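Local coordinates for putative pachytene checkpoint protein 2 (Caenorhabditis elegans, PDB 4XGU) that couples ATP binding and hydrolysis to protein remodelling as a AAA+ ATPase and probably acts in meiotic chromosome recombination, at the adenosine-5'-diphosphate site and the interface of chains C and A. Numbering follows the deposited sequence. Chains: chain A/B/C, Putative pachytene checkpoint protein 2.

Contact 1: the adenosine-5'-diphosphate site. Residues chain A 138-141, 180-187, 300, 330, 384-385, 388; chain B 167. With ADP (adenosine-5'-diphosphate), chain D.
The nucleotide pocket of this AAA+ ATPase pairs a Walker A P-loop (GPPGTGKT, 179-186), which grips the diphosphate, with a backbone segment that reads the adenine. Adenine is probably selected chiefly by the backbone of A:Ile140. The amide A:Ile140 N donates to ADP N1 at 2.9 Å, and A:Ile140 O accepts from the exocyclic amino ADP N6 at 2.8 Å, with N6 above the carbonyl plane. Adenine matches this donor-acceptor pair, whereas guanine would offer the opposite polarity at both positions. A:Met330, its chain straight past CG, lays its thioether methyl CE over one face of the adenine, 3.5 Å from ADP C6. The ring of A:Tyr141 turns one face to N6, which lies toward its rim. The hydroxyl A:Tyr141 OH donates to A:Thr183 O at 2.7 Å in the carbonyl plane, tying the adenine segment to the P-loop.

The beta-phosphate ADP O1B accepts from A:Gly184 N, where glycine takes a positive phi (83°), and from A:Lys185 NZ, also a salt bridge, at 3.1 Å. The lysine chain bends at chi3 and chi4 to curl back to the phosphate. A:Asn300 OD1, probably of the sensor-1 asparagine, accepts from A:Lys185 NZ at 2.5 Å, in the plane of the amide carbonyl. O2B takes both the backbone N and hydroxyl OG1 of A:Thr186, the hydroxyl lying beside its own N (chi1 -56°). On the alpha-phosphate, ADP O1A is met at 2.8 Å by A:Ser187 N and more loosely by its OG. A:Arg385, probably the sensor-2 arginine, lays CB and CG along ribose O4' and carries its guanidinium away from the phosphates. B:Lys167 adds a neighbouring chain near the ribose, B:Lys167 O lying 4.0 Å from the hydroxyl ADP O2'.

Contact 2: the interface of chains C and A. Residues chain C 333-334, 337, 388, 391; chain A 164-165, 168-169.
C:Glu337, on helix 324-341 of the C-terminal lid region, reaches across a loop of chain A (164-169) that joins helix 145-161 to strand 174-178. The two chains are copies of one protein, and the patch is a piece of a subunit interface that is not an exact two-fold, as expected between neighbours in the six-subunit assembly.

The glutamate suits its place because it is apolar along its methylenes and polar at its tip. CG lies anti to the backbone N (chi1 177°), and a bend at chi2 (65°) lets the methylenes lie over isoleucine methyls while the carboxylate reaches the loop backbone. C:Glu337 CG touches A:Ile169 CD1 at 3.7 Å, the two side chains crossing obliquely, and, further round, meets A:Val164 CG1 at 3.9 Å. C:Glu337 CB sits against A:Ile168 CG2 at 3.8 Å, again in an oblique crossing.

Each isoleucine offers two branches, so one residue can touch several groups at once. In A:Ile168, CG2 is anti to the backbone N and points at the helix, 3.5 Å from the backbone carbonyl O of C:Ser333, while CD1 ends beside the carboxylate. In A:Ile169, the CG1-CD1 arm runs to the helix turn at C:Ser334, with CD1 3.6 Å from that serine's carbonyl O. The other branch faces the proline ring, which passes it in the opposite direction, C:Pro391 CG to A:Ile169 CG2 at 3.6 Å. The small serines probably let the loop come close to the helix, and the rigid proline gives a smooth apolar surface.

A:Asn165 crosses the glutamate at about a right angle, its amide plane nearly perpendicular to the carboxylate. The bond comes from its backbone instead: A:Asn165 N donates almost straight (172° at H) to C:Glu337 OE1 at 3.2 Å, approaching from above the carboxylate plane.

Contact 1: the adenosine-5'-diphosphate site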
loop_
_atom_site.group_PDB
_atom_site.type_symbol
_atom_site.label_atom_id
_atom_site.label_comp_id
_atom_site.label_asym_id
_atom_site.label_seq_id
_atom_site.Cartn_x
_atom_site.Cartn_y
_atom_site.Cartn_z
ATOM N N ASN A 138 38.398 26.695 -12.025
ATOM C CA ASN A 138 37.620 27.575 -11.165
ATOM C C ASN A 138 36.850 26.818 -10.092
ATOM O O ASN A 138 36.230 27.425 -9.222
ATOM C CB ASN A 138 36.665 28.409 -12.012
ATOM C CG ASN A 138 37.392 29.222 -13.053
ATOM O OD1 ASN A 138 38.358 29.918 -12.744
ATOM N ND2 ASN A 138 36.948 29.126 -14.301
ATOM N N LEU A 139 36.894 25.493 -10.158
ATOM C CA LEU A 139 36.306 24.668 -9.111
ATOM C C LEU A 139 37.237 24.644 -7.904
ATOM O O LEU A 139 38.416 24.303 -8.026
ATOM C CB LEU A 139 36.035 23.251 -9.622
ATOM C CG LEU A 139 34.851 23.126 -10.584
ATOM C CD1 LEU A 139 34.729 21.714 -11.125
ATOM C CD2 LEU A 139 33.572 23.542 -9.894
ATOM N N ILE A 140 36.702 25.007 -6.740
ATOM C CA ILE A 140 37.513 25.155 -5.533
ATOM C C ILE A 140 37.109 24.213 -4.403
ATOM O O ILE A 140 35.991 24.282 -3.892
ATOM C CB ILE A 140 37.446 26.588 -4.990
ATOM C CG1 ILE A 140 37.832 27.590 -6.078
ATOM C CG2 ILE A 140 38.344 26.732 -3.775
ATOM C CD1 ILE A 140 37.780 29.032 -5.620
ATOM N N TYR A 141 38.033 23.346 -4.006
ATOM C CA TYR A 141 37.804 22.433 -2.896
ATOM C C TYR A 141 39.021 22.404 -1.981
ATOM O O TYR A 141 40.129 22.740 -2.400
ATOM C CB TYR A 141 37.483 21.027 -3.406
ATOM C CG TYR A 141 36.195 20.943 -4.197
ATOM C CD1 TYR A 141 34.964 20.950 -3.557
ATOM C CD2 TYR A 141 36.210 20.853 -5.584
ATOM C CE1 TYR A 141 33.786 20.875 -4.270
ATOM C CE2 TYR A 141 35.035 20.776 -6.308
ATOM C CZ TYR A 141 33.825 20.787 -5.646
ATOM O OH TYR A 141 32.650 20.708 -6.358
ATOM N N PRO A 180 24.924 18.072 -1.097
ATOM C CA PRO A 180 23.964 19.171 -1.240
ATOM C C PRO A 180 24.006 19.775 -2.645
ATOM O O PRO A 180 25.017 19.635 -3.333
ATOM C CB PRO A 180 24.431 20.182 -0.189
ATOM C CG PRO A 180 25.164 19.368 0.818
ATOM C CD PRO A 180 25.846 18.291 0.029
ATOM N N PRO A 181 22.917 20.437 -3.067
ATOM C CA PRO A 181 22.804 21.010 -4.415
ATOM C C PRO A 181 23.835 22.096 -4.742
ATOM O O PRO A 181 24.126 22.312 -5.915
ATOM C CB PRO A 181 21.391 21.610 -4.420
ATOM C CG PRO A 181 20.653 20.864 -3.373
ATOM C CD PRO A 181 21.662 20.576 -2.306
ATOM N N GLY A 182 24.374 22.773 -3.735
ATOM C CA GLY A 182 25.242 23.910 -3.990
ATOM C C GLY A 182 26.719 23.595 -4.148
ATOM O O GLY A 182 27.537 24.504 -4.299
ATOM N N THR A 183 27.064 22.312 -4.130
ATOM C CA THR A 183 28.463 21.895 -4.092
ATOM C C THR A 183 29.131 21.838 -5.466
ATOM O O THR A 183 30.359 21.814 -5.567
ATOM C CB THR A 183 28.597 20.521 -3.432
ATOM O OG1 THR A 183 27.963 19.536 -4.256
ATOM C CG2 THR A 183 27.939 20.533 -2.064
ATOM N N GLY A 184 28.327 21.801 -6.522
ATOM C CA GLY A 184 28.862 21.820 -7.873
ATOM C C GLY A 184 29.313 20.467 -8.390
ATOM O O GLY A 184 30.384 20.344 -8.983
ATOM N N LYS A 185 28.488 19.449 -8.170
ATOM C CA LYS A 185 28.789 18.100 -8.633
ATOM C C LYS A 185 28.732 18.007 -10.152
ATOM O O LYS A 185 29.536 17.313 -10.775
ATOM C CB LYS A 185 27.817 17.101 -8.014
ATOM C CG LYS A 185 27.657 17.253 -6.516
ATOM C CD LYS A 185 26.659 16.254 -5.969
ATOM C CE LYS A 185 25.526 16.960 -5.256
ATOM N NZ LYS A 185 24.735 17.829 -6.171
ATOM N N THR A 186 27.764 18.700 -10.741
ATOM C CA THR A 186 27.608 18.719 -12.188
ATOM C C THR A 186 28.846 19.312 -12.846
ATOM O O THR A 186 29.369 18.756 -13.811
ATOM C CB THR A 186 26.370 19.528 -12.614
ATOM O OG1 THR A 186 25.204 18.999 -11.969
ATOM C CG2 THR A 186 26.186 19.463 -14.122
ATOM N N SER A 187 29.320 20.432 -12.304
ATOM C CA SER A 187 30.507 21.104 -12.829
ATOM C C SER A 187 31.722 20.184 -12.804
ATOM O O SER A 187 32.539 20.201 -13.725
ATOM C CB SER A 187 30.796 22.380 -12.037
ATOM O OG SER A 187 29.792 23.356 -12.257
ATOM N N ASN A 300 21.521 15.166 -5.736
ATOM C CA ASN A 300 21.436 16.374 -4.920
ATOM C C ASN A 300 20.973 16.085 -3.496
ATOM O O ASN A 300 21.126 16.919 -2.604
ATOM C CB ASN A 300 20.502 17.393 -5.576
ATOM C CG ASN A 300 21.121 18.054 -6.793
ATOM O OD1 ASN A 300 22.341 18.201 -6.881
ATOM N ND2 ASN A 300 20.282 18.460 -7.739
ATOM N N MET A 330 36.792 31.244 -2.604
ATOM C CA MET A 330 35.776 31.659 -3.561
ATOM C C MET A 330 35.580 33.169 -3.532
ATOM O O MET A 330 35.503 33.815 -4.577
ATOM C CB MET A 330 34.452 30.958 -3.274
ATOM C CG MET A 330 34.529 29.447 -3.330
ATOM S SD MET A 330 32.948 28.698 -2.916
ATOM C CE MET A 330 33.350 26.960 -3.055
ATOM N N GLY A 384 28.039 26.804 -2.222
ATOM C CA GLY A 384 29.005 27.199 -3.229
ATOM C C GLY A 384 28.370 28.035 -4.320
ATOM O O GLY A 384 28.939 29.037 -4.755
ATOM N N ARG A 385 27.183 27.628 -4.758
ATOM C CA ARG A 385 26.456 28.378 -5.773
ATOM C C ARG A 385 26.078 29.752 -5.245
ATOM O O ARG A 385 26.211 30.748 -5.948
ATOM C CB ARG A 385 25.203 27.623 -6.222
ATOM C CG ARG A 385 24.475 28.278 -7.387
ATOM C CD ARG A 385 23.233 27.492 -7.781
ATOM N NE ARG A 385 22.662 27.970 -9.039
ATOM C CZ ARG A 385 21.741 28.924 -9.129
ATOM N NH1 ARG A 385 21.279 29.511 -8.032
ATOM N NH2 ARG A 385 21.282 29.295 -10.316
ATOM N N SER A 388 28.812 32.187 -5.370
ATOM C CA SER A 388 28.988 32.654 -6.740
ATOM C C SER A 388 27.956 33.716 -7.095
ATOM O O SER A 388 28.191 34.552 -7.967
ATOM C CB SER A 388 28.891 31.487 -7.723
ATOM O OG SER A 388 29.943 30.565 -7.519
ATOM N N LYS B 167 32.215 31.128 -14.791
ATOM C CA LYS B 167 32.610 30.039 -13.899
ATOM C C LYS B 167 33.182 30.527 -12.571
ATOM O O LYS B 167 33.207 29.780 -11.593
ATOM C CB LYS B 167 33.620 29.123 -14.584
ATOM C CG LYS B 167 33.018 28.240 -15.664
ATOM C CD LYS B 167 32.864 28.991 -16.976
ATOM C CE LYS B 167 32.175 28.140 -18.028
ATOM N NZ LYS B 167 30.754 27.865 -17.681
HETATM P PB ADP D . 25.230 20.879 -8.355
HETATM O O1B ADP D . 25.751 20.652 -6.959
HETATM O O2B ADP D . 25.743 19.883 -9.366
HETATM O O3B ADP D . 23.738 21.124 -8.432
HETATM P PA ADP D . 26.312 22.609 -10.311
HETATM O O1A ADP D . 27.492 21.743 -10.677
HETATM O O2A ADP D . 25.056 22.579 -11.152
HETATM O O3A ADP D . 25.903 22.284 -8.782
HETATM O "O5'" ADP D . 26.838 24.129 -10.277
HETATM C "C5'" ADP D . 26.720 24.941 -9.112
HETATM C "C4'" ADP D . 27.279 26.323 -9.424
HETATM O "O4'" ADP D . 27.819 26.900 -8.233
HETATM C "C3'" ADP D . 28.400 26.254 -10.447
HETATM O "O3'" ADP D . 27.974 26.825 -11.687
HETATM C "C2'" ADP D . 29.544 27.055 -9.861
HETATM O "O2'" ADP D . 29.661 28.305 -10.548
HETATM C "C1'" ADP D . 29.180 27.300 -8.405
HETATM N N9 ADP D . 30.018 26.425 -7.547
HETATM C C8 ADP D . 29.555 25.406 -6.799
HETATM N N7 ADP D . 30.557 24.788 -6.123
HETATM C C5 ADP D . 31.698 25.421 -6.440
HETATM C C6 ADP D . 33.125 25.277 -6.076
HETATM N N6 ADP D . 33.526 24.310 -5.218
HETATM N N1 ADP D . 34.005 26.142 -6.625
HETATM C C2 ADP D . 33.609 27.106 -7.479
HETATM N N3 ADP D . 32.331 27.296 -7.855
HETATM C C4 ADP D . 31.342 26.501 -7.377
#

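Contact 2: the interface of chains C and A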
loop_
_atom_site.group_PDB
_atom_site.type_symbol
_atom_site.label_atom_id
_atom_site.label_comp_id
_atom_site.label_asym_id
_atom_site.label_seq_id
_atom_site.Cartn_x
_atom_site.Cartn_y
_atom_site.Cartn_z
ATOM N N SER C 333 44.903 -13.241 -9.697
ATOM C CA SER C 333 44.179 -13.110 -10.959
ATOM C C SER C 333 44.153 -11.665 -11.446
ATOM O O SER C 333 44.281 -11.403 -12.643
ATOM C CB SER C 333 42.751 -13.632 -10.808
ATOM O OG SER C 333 42.753 -14.964 -10.323
ATOM N N SER C 334 43.985 -10.733 -10.511
ATOM C CA SER C 334 43.993 -9.311 -10.832
ATOM C C SER C 334 45.348 -8.890 -11.381
ATOM O O SER C 334 45.436 -8.279 -12.444
ATOM C CB SER C 334 43.647 -8.476 -9.597
ATOM O OG SER C 334 42.379 -8.830 -9.076
ATOM N N GLU C 337 45.952 -10.230 -14.733
ATOM C CA GLU C 337 45.163 -9.547 -15.751
ATOM C C GLU C 337 45.777 -8.199 -16.108
ATOM O O GLU C 337 45.816 -7.818 -17.278
ATOM C CB GLU C 337 43.718 -9.363 -15.286
ATOM C CG GLU C 337 42.838 -8.580 -16.258
ATOM C CD GLU C 337 42.630 -9.284 -17.594
ATOM O OE1 GLU C 337 42.131 -8.628 -18.534
ATOM O OE2 GLU C 337 42.952 -10.487 -17.710
ATOM N N SER C 388 38.146 -7.073 -5.829
ATOM C CA SER C 388 38.213 -6.882 -7.271
ATOM C C SER C 388 38.127 -5.406 -7.656
ATOM O O SER C 388 38.354 -5.049 -8.812
ATOM C CB SER C 388 37.101 -7.671 -7.962
ATOM O OG SER C 388 35.830 -7.256 -7.498
ATOM N N PRO C 391 42.290 -3.280 -7.840
ATOM C CA PRO C 391 43.231 -3.021 -8.937
ATOM C C PRO C 391 43.058 -1.665 -9.616
ATOM O O PRO C 391 44.059 -1.056 -9.996
ATOM C CB PRO C 391 42.940 -4.156 -9.929
ATOM C CG PRO C 391 41.636 -4.736 -9.501
ATOM C CD PRO C 391 41.600 -4.566 -8.029
ATOM N N VAL A 164 39.993 -4.464 -20.491
ATOM C CA VAL A 164 40.102 -5.367 -19.354
ATOM C C VAL A 164 38.905 -6.299 -19.281
ATOM O O VAL A 164 37.770 -5.872 -19.483
ATOM C CB VAL A 164 40.201 -4.600 -18.026
ATOM C CG1 VAL A 164 40.498 -5.555 -16.877
ATOM C CG2 VAL A 164 41.267 -3.539 -18.115
ATOM N N ASN A 165 39.160 -7.570 -18.993
ATOM C CA ASN A 165 38.081 -8.516 -18.748
ATOM C C ASN A 165 37.320 -8.113 -17.490
ATOM O O ASN A 165 37.884 -8.100 -16.396
ATOM C CB ASN A 165 38.628 -9.937 -18.613
ATOM C CG ASN A 165 37.541 -10.992 -18.691
ATOM O OD1 ASN A 165 36.378 -10.730 -18.386
ATOM N ND2 ASN A 165 37.919 -12.196 -19.101
ATOM N N ILE A 168 37.225 -10.864 -14.590
ATOM C CA ILE A 168 38.389 -11.006 -13.726
ATOM C C ILE A 168 38.560 -9.765 -12.857
ATOM O O ILE A 168 38.614 -9.857 -11.631
ATOM C CB ILE A 168 39.675 -11.256 -14.538
ATOM C CG1 ILE A 168 39.537 -12.535 -15.368
ATOM C CG2 ILE A 168 40.881 -11.356 -13.615
ATOM C CD1 ILE A 168 40.793 -12.911 -16.127
ATOM N N ILE A 169 38.637 -8.602 -13.494
ATOM C CA ILE A 169 38.748 -7.344 -12.766
ATOM C C ILE A 169 37.468 -6.528 -12.898
ATOM O O ILE A 169 37.014 -6.242 -14.005
ATOM C CB ILE A 169 39.943 -6.513 -13.257
ATOM C CG1 ILE A 169 41.252 -7.224 -12.915
ATOM C CG2 ILE A 169 39.917 -5.123 -12.641
ATOM C CD1 ILE A 169 42.484 -6.434 -13.270
#

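The centres of contact 1 and contact 2 lie about 35 Å apart, with chain A taking part in both. The loop between helix 145-161 and strand 174-178 works twice: chain B supplies residue 167 to contact 1, and chain A supplies 164-165 and 168-169 to contact 2. The lid helix starting at 324 is shared too, giving A:Met330 to contact 1 and C:Ser333, C:Ser334 and C:Glu337 to contact 2. Residue 388 also recurs, in helix 384-397 of chain A but in a loop before helix 390-397 of chain C. Nucleotide state could thus plausibly be relayed between subunits of the hexamer.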